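Local structure of mandelate racemase/muconate lactonizing enzyme, C-terminal domain protein (Paracoccus denitrificans, 3N4E) at residues 61-66 / 73-78; 39-44 / 302-307; 269-274 / 296-301; 334-339 / 355-360. The protein probably acts as a magnesium-dependent hydro-lyase of the mandelate racemase/muconate lactonizing enzyme family, part of the enolase superfamily. All coordinates share one frame; numbering follows the deposited sequence.

How the contacts relate
Along the chain, contact 2 opens first, on strand 37-42, and closes only at 302-307, the start of helix 304-314, so it joins the N-terminal domain to the barrel domain. Contact 1, between the successive helices 49-63 and 71-81, and contact 3, between the loops after strands 267-268 and 294-295, both nest within this long loop and follow one another in series. Contact 4 comes afterwards, pairing two loops near the end of the barrel domain. Contacts 2 and 3 meet where S43 reaches K274 and V273; contacts 2 and 4 meet through W39 with V359 and F307 with N338. Contact 1 stands apart, touching none of the others.

Contact 1 (61-66 / 73-78); sequences PFLEGQ and VLLDRM. With CA (calcium ion), chain D.
Two consecutive helices of the N-terminal domain, 49-63 and 71-81, pack here with the ring of F62 set against L74, R77 and M78. M78 is selenomethionine; its CE lies 3.5 Å from the F62 ring centroid, almost on the ring normal, a CH-pi contact over one face. SE sits obliquely, 4.3 Å from the same centroid, which makes this a Met-aromatic contact. With CG anti to the backbone N (chi1 168°), F62 extends toward helix 71-81, while M78 slides past it in the opposite direction. F62 CZ meets R77 CG at 3.8 Å, and F62 CE2 comes within 3.5 Å of L74 O, the carbonyl that accepts the helical bond from M78 N. Leucines continue the seam: L63 CD2 lies 4.1 Å from L74 CB, and L74 CD2 is 3.9 Å from Q66 CB. Beyond the helix, a type II turn runs from L63 to Q66. Within it E64 grips a calcium ion with OE1 at 2.6 Å and OE2 at 2.5 Å, beside three waters; OE2 also accepts from V8 N. L75 and M78 lean on helix 90-110. The whole is a helix-helix packing of the alpha+beta N-terminal domain of the enolase superfamily.

Contact 2 (39-44 / 302-307); sequences WGEASP and PGVGHF
E41 and V304 carry this junction between strand 37-42 and the start of helix 304-314. The glutamate is stretched out: CG stands anti to the backbone N (chi1 173°) and the chain stays extended beyond it, which delivers the carboxylate to the first turn of the helix. There E41 OE1 accepts from G305 N at 2.9 Å with an angle of 158° at the hydrogen. The donor meets the anti side of OE1, somewhat out of the carboxylate plane. A water donates to E41 OE1 at 2.7 Å and accepts from G303 N at 2.8 Å, so OE1 is gripped twice, by a helix N-H and by a water held on the N-cap residue. The amino end of the helix would probably favour a negative charge on this carboxylate. V304 points its side chain at the strand and uses its two methyls differently. Because CG1 is anti to the backbone N (chi1 167°), it rests on the strand backbone, 3.7 Å from G40 C and 3.7 Å from W39 O. CG2 instead touches W39 CB at 3.9 Å. E41 CB also lies 3.8 Å from V304 CG1. The W39 indole itself turns away, toward V359. Around this core, E41 also packs on S25 and F27 of the adjacent strand 24-32, V304 touches F27 and I100, and helix 90-110 further contributes D104, which accepts from W39 N, so that strand sheet and helices 90-110 and 304-314 converge here.

Contact 3 (269-274 / 296-301); sequences QPDIVK and VPHQTQ
D271 and H298 are brought together by matching torsions: each holds its CG anti to the backbone N, with chi1 175° in D271 and 171° in H298, so that carboxylate and imidazole meet between the two loops. H298 ND1 donates to D271 OD2 at 2.7 Å, with an angle of 149° at the hydrogen. The oxygen lies in the ring plane, at the imidazole edge, while the ring approaches the carboxylate on its anti side with the two planes well turned from each other. The other oxygen, D271 OD1, accepts from V273 N at 2.7 Å in an Asx turn, and both bonds together fix the rotation of the carboxylate. A water donates to OD2 as well and accepts from T300 N. A second water stitches the backbones, accepting from I272 N at 2.9 Å and donating to H298 O at 2.9 Å. H298 N reaches P270 O at 3.3 Å from above the carbonyl plane, with a weak bond to Q269 O. Q299 bends at chi2, and its OE1 takes Q301 N at 2.9 Å; its NE2 rests beside I272 CG2. K274 lays CE obliquely by the H298 ring and sends NZ to S43. Q269 binds S246 and the calcium ligand E223, and H298 packs on the further ligand E249. A histidine held by a carboxylate on neighbouring barrel loops beside the metal is consistent with the His-Asp pair in the active site of mandelate racemase-like enzymes.

Contact 4 (334-339 / 355-360); sequences PVFRNP and LGIVVD. With CA (calcium ion), chain E.
Two nearly straight backbone bonds join the loops: D360 N to V335 O at 3.0 Å (173° at the hydrogen) and R337 N to V358 O at 3.0 Å (174°). They flank F336 and V359, a single antiparallel bridge whose pair is non-hydrogen-bonded. The N338 amide adds two side-chain-to-backbone bonds beside the bridge: OD1 accepts from V358 N at 3.0 Å, while ND2 donates to G356 O at 3.0 Å, in the carbonyl plane. Its chi1 of 66° tucks CG between the backbone N and carbonyl carbon, which brings the amide to both partners, its side chain crossing that of V358 at about a right angle. At the other end R337 NH1 stands 3.4 Å from D360 OD2, a salt bridge of charge only, the oxygen lying well out of the guanidinium plane; D360 OD1 instead takes E363 N. Next to the bridge the F336 ring is held between V335 CG1 over one face and I357 CD1 over the other, 4.1 Å from the centroid, with V359 CG2 at the edge, 3.8 Å from CE1. V359 O binds a calcium ion at 2.4 Å, joined by a water and E361 OE1. Thus a short antiparallel bridge leads into the N-cap of helix 361-367, beside a calcium site of the chain's C-terminal region.

Contact 1 (61-66 / 73-78)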
loop_
_atom_site.group_PDB
_atom_site.type_symbol
_atom_site.label_atom_id
_atom_site.label_comp_id
_atom_site.label_asym_id
_atom_site.label_seq_id
_atom_site.Cartn_x
_atom_site.Cartn_y
_atom_site.Cartn_z
ATOM N N PRO A 61 -4.697 28.345 38.453
ATOM C CA PRO A 61 -3.501 28.963 39.053
ATOM C C PRO A 61 -2.470 29.403 38.013
ATOM O O PRO A 61 -1.694 30.334 38.260
ATOM C CB PRO A 61 -2.923 27.848 39.938
ATOM C CG PRO A 61 -4.065 26.938 40.205
ATOM C CD PRO A 61 -4.943 26.994 38.998
ATOM N N PHE A 62 -2.471 28.743 36.864
ATOM C CA PHE A 62 -1.546 29.083 35.797
ATOM C C PHE A 62 -2.016 30.278 34.981
ATOM O O PHE A 62 -1.207 31.095 34.562
ATOM C CB PHE A 62 -1.319 27.879 34.878
ATOM C CG PHE A 62 -0.612 28.220 33.601
ATOM C CD1 PHE A 62 0.772 28.373 33.578
ATOM C CD2 PHE A 62 -1.329 28.405 32.419
ATOM C CE1 PHE A 62 1.435 28.697 32.387
ATOM C CE2 PHE A 62 -0.681 28.725 31.232
ATOM C CZ PHE A 62 0.703 28.874 31.216
ATOM N N LEU A 63 -3.320 30.363 34.749
ATOM C CA LEU A 63 -3.874 31.380 33.865
ATOM C C LEU A 63 -3.942 32.744 34.524
ATOM O O LEU A 63 -3.707 33.762 33.879
ATOM C CB LEU A 63 -5.269 30.972 33.369
ATOM C CG LEU A 63 -5.414 29.944 32.247
ATOM C CD1 LEU A 63 -6.882 29.893 31.765
ATOM C CD2 LEU A 63 -4.466 30.238 31.091
ATOM N N GLU A 64 -4.274 32.756 35.811
ATOM C CA GLU A 64 -4.406 33.999 36.565
ATOM C C GLU A 64 -3.099 34.811 36.608
ATOM O O GLU A 64 -2.039 34.298 36.957
ATOM C CB GLU A 64 -4.945 33.702 37.967
ATOM C CG GLU A 64 -6.348 33.100 37.948
ATOM C CD GLU A 64 -6.898 32.784 39.327
ATOM O OE1 GLU A 64 -6.168 32.945 40.335
ATOM O OE2 GLU A 64 -8.073 32.369 39.412
ATOM N N GLY A 65 -3.196 36.079 36.219
ATOM C CA GLY A 65 -2.034 36.957 36.098
ATOM C C GLY A 65 -1.442 37.028 34.696
ATOM O O GLY A 65 -0.545 37.831 34.437
ATOM N N GLN A 66 -1.933 36.189 33.790
ATOM C CA GLN A 66 -1.406 36.140 32.422
ATOM C C GLN A 66 -2.223 37.021 31.486
ATOM O O GLN A 66 -3.258 37.559 31.879
ATOM C CB GLN A 66 -1.352 34.693 31.901
ATOM C CG GLN A 66 -0.433 33.766 32.692
ATOM C CD GLN A 66 1.050 34.088 32.526
ATOM O OE1 GLN A 66 1.442 34.891 31.679
ATOM N NE2 GLN A 66 1.882 33.443 33.334
ATOM N N VAL A 73 -0.943 30.457 23.047
ATOM C CA VAL A 73 0.315 30.051 23.662
ATOM C C VAL A 73 0.024 29.442 25.036
ATOM O O VAL A 73 0.510 28.363 25.362
ATOM C CB VAL A 73 1.299 31.254 23.774
ATOM C CG1 VAL A 73 2.461 30.962 24.725
ATOM C CG2 VAL A 73 1.828 31.620 22.401
ATOM N N LEU A 74 -0.782 30.144 25.825
ATOM C CA LEU A 74 -1.135 29.726 27.172
ATOM C C LEU A 74 -1.753 28.323 27.210
ATOM O O LEU A 74 -1.361 27.485 28.019
ATOM C CB LEU A 74 -2.106 30.742 27.793
ATOM C CG LEU A 74 -1.578 32.147 28.086
ATOM C CD1 LEU A 74 -2.714 33.065 28.557
ATOM C CD2 LEU A 74 -0.466 32.075 29.112
ATOM N N LEU A 75 -2.706 28.069 26.320
ATOM C CA LEU A 75 -3.440 26.809 26.357
ATOM C C LEU A 75 -2.678 25.648 25.711
ATOM O O LEU A 75 -2.810 24.511 26.165
ATOM C CB LEU A 75 -4.883 26.984 25.840
ATOM C CG LEU A 75 -5.699 27.915 26.774
ATOM C CD1 LEU A 75 -7.128 28.155 26.307
ATOM C CD2 LEU A 75 -5.714 27.416 28.216
ATOM N N ASP A 76 -1.868 25.938 24.687
ATOM C CA ASP A 76 -0.898 24.957 24.160
ATOM C C ASP A 76 0.129 24.557 25.221
ATOM O O ASP A 76 0.488 23.389 25.333
ATOM C CB ASP A 76 -0.156 25.487 22.923
ATOM C CG ASP A 76 -1.013 25.482 21.666
ATOM O OD1 ASP A 76 -2.253 25.302 21.777
ATOM O OD2 ASP A 76 -0.447 25.670 20.562
ATOM N N ARG A 77 0.602 25.533 25.989
ATOM C CA ARG A 77 1.524 25.265 27.077
ATOM C C ARG A 77 0.812 24.444 28.142
ATOM O O ARG A 77 1.358 23.475 28.665
ATOM C CB ARG A 77 2.093 26.574 27.633
ATOM C CG ARG A 77 2.739 26.482 29.009
ATOM C CD ARG A 77 4.131 27.133 29.054
ATOM N NE ARG A 77 4.221 28.443 28.386
ATOM C CZ ARG A 77 5.304 28.860 27.728
ATOM N NH1 ARG A 77 5.325 30.058 27.155
ATOM N NH2 ARG A 77 6.368 28.069 27.635
HETATM N N MSE A 78 -0.426 24.818 28.429
HETATM C CA MSE A 78 -1.220 24.126 29.423
HETATM C C MSE A 78 -1.523 22.691 29.028
HETATM O O MSE A 78 -1.505 21.797 29.870
HETATM C CB MSE A 78 -2.502 24.898 29.720
HETATM C CG MSE A 78 -3.133 24.506 31.023
HETATM SE SE MSE A 78 -2.071 24.828 32.653
HETATM C CE MSE A 78 -0.224 25.086 32.035
HETATM CA CA CA D . -8.040 31.999 41.925
HETATM O O HOH W 1 -10.138 31.225 41.153
HETATM O O HOH W 2 -8.487 34.411 42.308
HETATM O O HOH W 3 -5.964 32.291 43.466
#

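Contact 2 (39-44 / 302-307)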
loop_
_atom_site.group_PDB
_atom_site.type_symbol
_atom_site.label_atom_id
_atom_site.label_comp_id
_atom_site.label_asym_id
_atom_site.label_seq_id
_atom_site.Cartn_x
_atom_site.Cartn_y
_atom_site.Cartn_z
ATOM N N TRP A 39 -17.083 33.847 28.925
ATOM C CA TRP A 39 -17.768 32.593 29.223
ATOM C C TRP A 39 -17.270 31.455 28.331
ATOM O O TRP A 39 -17.192 31.602 27.112
ATOM C CB TRP A 39 -19.288 32.763 29.061
ATOM C CG TRP A 39 -19.882 33.572 30.148
ATOM C CD1 TRP A 39 -20.208 34.890 30.102
ATOM C CD2 TRP A 39 -20.192 33.124 31.467
ATOM N NE1 TRP A 39 -20.708 35.300 31.314
ATOM C CE2 TRP A 39 -20.706 34.233 32.173
ATOM C CE3 TRP A 39 -20.084 31.887 32.127
ATOM C CZ2 TRP A 39 -21.118 34.146 33.506
ATOM C CZ3 TRP A 39 -20.489 31.801 33.451
ATOM C CH2 TRP A 39 -21.000 32.927 34.126
ATOM N N GLY A 40 -16.917 30.335 28.953
ATOM C CA GLY A 40 -16.640 29.109 28.218
ATOM C C GLY A 40 -17.404 27.917 28.785
ATOM O O GLY A 40 -17.963 27.970 29.904
ATOM N N GLU A 41 -17.434 26.833 28.015
ATOM C CA GLU A 41 -18.166 25.646 28.419
ATOM C C GLU A 41 -17.367 24.397 28.071
ATOM O O GLU A 41 -16.756 24.314 27.004
ATOM C CB GLU A 41 -19.541 25.614 27.737
ATOM C CG GLU A 41 -20.338 24.349 27.941
ATOM C CD GLU A 41 -21.808 24.517 27.597
ATOM O OE1 GLU A 41 -22.159 25.396 26.771
ATOM O OE2 GLU A 41 -22.635 23.770 28.173
ATOM N N ALA A 42 -17.365 23.449 29.004
ATOM C CA ALA A 42 -16.793 22.134 28.797
ATOM C C ALA A 42 -17.948 21.156 28.613
ATOM O O ALA A 42 -19.020 21.306 29.240
ATOM C CB ALA A 42 -15.965 21.742 30.002
ATOM N N SER A 43 -17.736 20.158 27.759
ATOM C CA SER A 43 -18.725 19.123 27.549
ATOM C C SER A 43 -19.093 18.500 28.903
ATOM O O SER A 43 -18.219 18.001 29.615
ATOM C CB SER A 43 -18.172 18.085 26.588
ATOM O OG SER A 43 -19.188 17.182 26.190
ATOM N N PRO A 44 -20.393 18.545 29.275
ATOM C CA PRO A 44 -20.811 18.125 30.622
ATOM C C PRO A 44 -20.951 16.594 30.758
ATOM O O PRO A 44 -21.972 16.096 31.223
ATOM C CB PRO A 44 -22.162 18.816 30.784
ATOM C CG PRO A 44 -22.748 18.774 29.386
ATOM C CD PRO A 44 -21.553 18.946 28.445
ATOM N N PRO A 302 -26.993 24.222 24.279
ATOM C CA PRO A 302 -27.791 25.315 23.701
ATOM C C PRO A 302 -27.248 26.721 23.941
ATOM O O PRO A 302 -27.666 27.652 23.267
ATOM C CB PRO A 302 -29.163 25.161 24.383
ATOM C CG PRO A 302 -28.962 24.139 25.501
ATOM C CD PRO A 302 -27.498 23.849 25.611
ATOM N N GLY A 303 -26.335 26.884 24.887
ATOM C CA GLY A 303 -25.824 28.211 25.212
ATOM C C GLY A 303 -24.413 28.446 24.713
ATOM O O GLY A 303 -24.182 28.580 23.517
ATOM N N VAL A 304 -23.461 28.478 25.631
ATOM C CA VAL A 304 -22.110 28.918 25.297
ATOM C C VAL A 304 -21.520 28.118 24.138
ATOM O O VAL A 304 -21.023 28.695 23.169
ATOM C CB VAL A 304 -21.195 28.910 26.536
ATOM C CG1 VAL A 304 -19.721 29.057 26.133
ATOM C CG2 VAL A 304 -21.630 30.019 27.509
ATOM N N GLY A 305 -21.616 26.795 24.235
ATOM C CA GLY A 305 -21.139 25.889 23.202
ATOM C C GLY A 305 -21.751 26.131 21.839
ATOM O O GLY A 305 -21.021 26.178 20.846
ATOM N N HIS A 306 -23.080 26.286 21.787
ATOM C CA HIS A 306 -23.791 26.640 20.543
ATOM C C HIS A 306 -23.220 27.906 19.895
ATOM O O HIS A 306 -22.984 27.941 18.685
ATOM C CB HIS A 306 -25.285 26.829 20.799
ATOM C CG HIS A 306 -26.014 27.465 19.660
ATOM N ND1 HIS A 306 -26.375 26.767 18.525
ATOM C CD2 HIS A 306 -26.451 28.733 19.477
ATOM C CE1 HIS A 306 -26.998 27.580 17.690
ATOM N NE2 HIS A 306 -27.049 28.782 18.239
ATOM N N PHE A 307 -23.011 28.936 20.710
ATOM C CA PHE A 307 -22.530 30.222 20.223
ATOM C C PHE A 307 -21.119 30.120 19.656
ATOM O O PHE A 307 -20.850 30.659 18.580
ATOM C CB PHE A 307 -22.632 31.303 21.314
ATOM C CG PHE A 307 -23.979 31.968 21.369
ATOM C CD1 PHE A 307 -24.140 33.272 20.932
ATOM C CD2 PHE A 307 -25.098 31.271 21.815
ATOM C CE1 PHE A 307 -25.390 33.889 20.962
ATOM C CE2 PHE A 307 -26.354 31.871 21.840
ATOM C CZ PHE A 307 -26.500 33.179 21.413
HETATM O O HOH W 4 -24.805 25.808 27.026
#

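Contact 3 (269-274 / 296-301)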
loop_
_atom_site.group_PDB
_atom_site.type_symbol
_atom_site.label_atom_id
_atom_site.label_comp_id
_atom_site.label_asym_id
_atom_site.label_seq_id
_atom_site.Cartn_x
_atom_site.Cartn_y
_atom_site.Cartn_z
ATOM N N GLN A 269 -16.511 15.373 12.652
ATOM C CA GLN A 269 -17.438 16.038 13.553
ATOM C C GLN A 269 -16.863 16.336 14.951
ATOM O O GLN A 269 -17.509 16.031 15.969
ATOM C CB GLN A 269 -18.689 15.161 13.692
ATOM C CG GLN A 269 -19.207 14.597 12.368
ATOM C CD GLN A 269 -20.488 13.837 12.541
ATOM O OE1 GLN A 269 -20.485 12.670 12.920
ATOM N NE2 GLN A 269 -21.604 14.503 12.290
ATOM N N PRO A 270 -15.664 16.943 15.028
ATOM C CA PRO A 270 -15.202 17.282 16.381
ATOM C C PRO A 270 -16.132 18.317 17.036
ATOM O O PRO A 270 -16.867 19.005 16.338
ATOM C CB PRO A 270 -13.817 17.868 16.143
ATOM C CG PRO A 270 -13.883 18.419 14.722
ATOM C CD PRO A 270 -14.780 17.483 13.976
ATOM N N ASP A 271 -16.110 18.398 18.360
ATOM C CA ASP A 271 -17.022 19.251 19.106
ATOM C C ASP A 271 -16.231 20.304 19.862
ATOM O O ASP A 271 -15.338 19.980 20.647
ATOM C CB ASP A 271 -17.854 18.386 20.069
ATOM C CG ASP A 271 -18.763 19.200 20.976
ATOM O OD1 ASP A 271 -18.462 20.376 21.306
ATOM O OD2 ASP A 271 -19.792 18.631 21.390
ATOM N N ILE A 272 -16.596 21.563 19.641
ATOM C CA ILE A 272 -15.893 22.712 20.199
ATOM C C ILE A 272 -15.781 22.744 21.742
ATOM O O ILE A 272 -14.855 23.364 22.273
ATOM C CB ILE A 272 -16.501 24.037 19.646
ATOM C CG1 ILE A 272 -15.472 25.181 19.696
ATOM C CG2 ILE A 272 -17.839 24.398 20.354
ATOM C CD1 ILE A 272 -15.791 26.323 18.752
ATOM N N VAL A 273 -16.700 22.084 22.463
ATOM C CA VAL A 273 -16.611 22.042 23.938
ATOM C C VAL A 273 -16.020 20.728 24.442
ATOM O O VAL A 273 -15.955 20.502 25.645
ATOM C CB VAL A 273 -17.966 22.307 24.664
ATOM C CG1 VAL A 273 -18.537 23.665 24.294
ATOM C CG2 VAL A 273 -18.982 21.155 24.418
ATOM N N LYS A 274 -15.611 19.861 23.519
ATOM C CA LYS A 274 -14.924 18.619 23.886
ATOM C C LYS A 274 -13.424 18.779 23.671
ATOM O O LYS A 274 -12.608 18.115 24.325
ATOM C CB LYS A 274 -15.460 17.434 23.070
ATOM C CG LYS A 274 -16.857 16.999 23.472
ATOM C CD LYS A 274 -17.315 15.738 22.721
ATOM C CE LYS A 274 -18.777 15.387 23.027
ATOM N NZ LYS A 274 -19.049 15.046 24.485
ATOM N N VAL A 296 -18.331 19.034 9.905
ATOM C CA VAL A 296 -19.727 19.062 10.360
ATOM C C VAL A 296 -19.749 18.789 11.865
ATOM O O VAL A 296 -20.040 17.662 12.302
ATOM C CB VAL A 296 -20.610 18.018 9.614
ATOM C CG1 VAL A 296 -22.063 18.129 10.062
ATOM C CG2 VAL A 296 -20.510 18.172 8.083
ATOM N N PRO A 297 -19.446 19.824 12.671
ATOM C CA PRO A 297 -19.175 19.620 14.085
ATOM C C PRO A 297 -20.354 19.059 14.862
ATOM O O PRO A 297 -21.518 19.308 14.520
ATOM C CB PRO A 297 -18.847 21.033 14.589
ATOM C CG PRO A 297 -18.485 21.794 13.385
ATOM C CD PRO A 297 -19.367 21.251 12.317
ATOM N N HIS A 298 -20.017 18.309 15.910
ATOM C CA HIS A 298 -20.976 17.840 16.894
ATOM C C HIS A 298 -21.185 18.950 17.909
ATOM O O HIS A 298 -20.226 19.628 18.299
ATOM C CB HIS A 298 -20.428 16.572 17.556
ATOM C CG HIS A 298 -21.212 16.101 18.743
ATOM N ND1 HIS A 298 -20.999 16.585 20.016
ATOM C CD2 HIS A 298 -22.181 15.164 18.856
ATOM C CE1 HIS A 298 -21.817 15.983 20.860
ATOM N NE2 HIS A 298 -22.544 15.114 20.183
ATOM N N GLN A 299 -22.436 19.158 18.306
ATOM C CA GLN A 299 -22.775 20.142 19.330
ATOM C C GLN A 299 -24.131 19.857 19.914
ATOM O O GLN A 299 -25.120 19.771 19.176
ATOM C CB GLN A 299 -22.769 21.571 18.783
ATOM C CG GLN A 299 -23.124 22.637 19.855
ATOM C CD GLN A 299 -22.146 22.598 21.006
ATOM O OE1 GLN A 299 -22.527 22.509 22.186
ATOM N NE2 GLN A 299 -20.852 22.617 20.662
ATOM N N THR A 300 -24.180 19.717 21.236
ATOM C CA THR A 300 -25.433 19.425 21.923
ATOM C C THR A 300 -25.814 20.455 22.994
ATOM O O THR A 300 -26.866 20.335 23.625
ATOM C CB THR A 300 -25.414 18.020 22.558
ATOM O OG1 THR A 300 -24.289 17.911 23.440
ATOM C CG2 THR A 300 -25.346 16.938 21.482
ATOM N N GLN A 301 -24.970 21.454 23.224
ATOM C CA GLN A 301 -25.293 22.447 24.249
ATOM C C GLN A 301 -25.933 23.683 23.628
ATOM O O GLN A 301 -25.478 24.141 22.565
ATOM C CB GLN A 301 -24.070 22.799 25.092
ATOM C CG GLN A 301 -23.342 21.586 25.688
ATOM C CD GLN A 301 -24.264 20.643 26.442
ATOM O OE1 GLN A 301 -25.078 21.076 27.254
ATOM N NE2 GLN A 301 -24.134 19.334 26.179
HETATM O O HOH W 5 -21.534 19.607 22.852
HETATM O O HOH W 6 -18.898 22.237 17.971
#

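Contact 4 (334-339 / 355-360)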
loop_
_atom_site.group_PDB
_atom_site.type_symbol
_atom_site.label_atom_id
_atom_site.label_comp_id
_atom_site.label_asym_id
_atom_site.label_seq_id
_atom_site.Cartn_x
_atom_site.Cartn_y
_atom_site.Cartn_z
ATOM N N PRO A 334 -33.566 29.183 32.024
ATOM C CA PRO A 334 -33.389 30.625 32.159
ATOM C C PRO A 334 -31.947 31.139 32.385
ATOM O O PRO A 334 -31.747 32.354 32.507
ATOM C CB PRO A 334 -34.255 30.951 33.382
ATOM C CG PRO A 334 -34.151 29.718 34.234
ATOM C CD PRO A 334 -33.750 28.553 33.345
ATOM N N VAL A 335 -30.954 30.258 32.439
ATOM C CA VAL A 335 -29.586 30.730 32.668
ATOM C C VAL A 335 -29.142 31.721 31.595
ATOM O O VAL A 335 -28.431 32.688 31.887
ATOM C CB VAL A 335 -28.577 29.568 32.853
ATOM C CG1 VAL A 335 -27.126 30.079 32.873
ATOM C CG2 VAL A 335 -28.887 28.844 34.134
ATOM N N PHE A 336 -29.612 31.500 30.369
ATOM C CA PHE A 336 -29.294 32.369 29.244
ATOM C C PHE A 336 -30.536 33.040 28.697
ATOM O O PHE A 336 -31.616 32.434 28.644
ATOM C CB PHE A 336 -28.609 31.582 28.129
ATOM C CG PHE A 336 -27.327 30.928 28.548
ATOM C CD1 PHE A 336 -26.209 31.698 28.867
ATOM C CD2 PHE A 336 -27.230 29.545 28.606
ATOM C CE1 PHE A 336 -25.010 31.094 29.255
ATOM C CE2 PHE A 336 -26.031 28.926 28.983
ATOM C CZ PHE A 336 -24.921 29.703 29.312
ATOM N N ARG A 337 -30.364 34.291 28.276
ATOM C CA ARG A 337 -31.458 35.105 27.766
ATOM C C ARG A 337 -31.662 34.932 26.274
ATOM O O ARG A 337 -32.772 35.147 25.786
ATOM C CB ARG A 337 -31.242 36.586 28.106
ATOM C CG ARG A 337 -31.247 36.867 29.598
ATOM C CD ARG A 337 -31.686 38.280 29.874
ATOM N NE ARG A 337 -32.442 38.372 31.124
ATOM C CZ ARG A 337 -33.718 38.007 31.258
ATOM N NH1 ARG A 337 -34.321 38.131 32.445
ATOM N NH2 ARG A 337 -34.392 37.520 30.207
ATOM N N ASN A 338 -30.596 34.546 25.561
ATOM C CA ASN A 338 -30.641 34.310 24.108
ATOM C C ASN A 338 -30.017 32.980 23.629
ATOM O O ASN A 338 -29.238 32.978 22.668
ATOM C CB ASN A 338 -29.987 35.482 23.358
ATOM C CG ASN A 338 -28.489 35.596 23.629
ATOM O OD1 ASN A 338 -27.982 35.043 24.605
ATOM N ND2 ASN A 338 -27.779 36.312 22.771
ATOM N N PRO A 339 -30.382 31.839 24.252
ATOM C CA PRO A 339 -29.776 30.587 23.802
ATOM C C PRO A 339 -30.298 30.097 22.431
ATOM O O PRO A 339 -31.144 30.742 21.809
ATOM C CB PRO A 339 -30.184 29.609 24.902
ATOM C CG PRO A 339 -31.542 30.068 25.270
ATOM C CD PRO A 339 -31.492 31.585 25.190
ATOM N N LEU A 355 -18.617 36.350 22.217
ATOM C CA LEU A 355 -19.600 35.333 21.845
ATOM C C LEU A 355 -20.959 35.917 21.494
ATOM O O LEU A 355 -21.655 35.396 20.612
ATOM C CB LEU A 355 -19.793 34.327 22.980
ATOM C CG LEU A 355 -18.733 33.247 23.180
ATOM C CD1 LEU A 355 -19.026 32.482 24.449
ATOM C CD2 LEU A 355 -18.691 32.310 21.975
ATOM N N GLY A 356 -21.341 36.972 22.212
ATOM C CA GLY A 356 -22.673 37.525 22.097
ATOM C C GLY A 356 -23.694 36.794 22.943
ATOM O O GLY A 356 -24.894 36.993 22.772
ATOM N N ILE A 357 -23.225 35.944 23.851
ATOM C CA ILE A 357 -24.119 35.204 24.747
ATOM C C ILE A 357 -24.482 36.097 25.933
ATOM O O ILE A 357 -23.606 36.763 26.494
ATOM C CB ILE A 357 -23.493 33.833 25.194
ATOM C CG1 ILE A 357 -24.483 33.007 26.016
ATOM C CG2 ILE A 357 -22.184 34.014 25.956
ATOM C CD1 ILE A 357 -25.281 31.995 25.234
ATOM N N VAL A 358 -25.763 36.166 26.280
ATOM C CA VAL A 358 -26.163 36.956 27.440
ATOM C C VAL A 358 -26.634 36.092 28.591
ATOM O O VAL A 358 -27.566 35.285 28.465
ATOM C CB VAL A 358 -27.174 38.122 27.143
ATOM C CG1 VAL A 358 -26.423 39.360 26.641
ATOM C CG2 VAL A 358 -28.257 37.712 26.166
ATOM N N VAL A 359 -25.953 36.284 29.713
ATOM C CA VAL A 359 -26.178 35.512 30.909
ATOM C C VAL A 359 -27.037 36.315 31.876
ATOM O O VAL A 359 -26.868 37.525 32.006
ATOM C CB VAL A 359 -24.835 35.130 31.586
ATOM C CG1 VAL A 359 -25.073 34.235 32.790
ATOM C CG2 VAL A 359 -23.919 34.426 30.591
ATOM N N ASP A 360 -27.968 35.624 32.526
ATOM C CA ASP A 360 -28.746 36.176 33.630
ATOM C C ASP A 360 -27.988 35.829 34.909
ATOM O O ASP A 360 -28.050 34.694 35.375
ATOM C CB ASP A 360 -30.142 35.540 33.631
ATOM C CG ASP A 360 -31.091 36.169 34.636
ATOM O OD1 ASP A 360 -30.661 36.602 35.731
ATOM O OD2 ASP A 360 -32.298 36.198 34.329
HETATM CA CA CA E . -26.845 39.820 32.605
HETATM O O HOH W 7 -24.623 39.956 32.250
#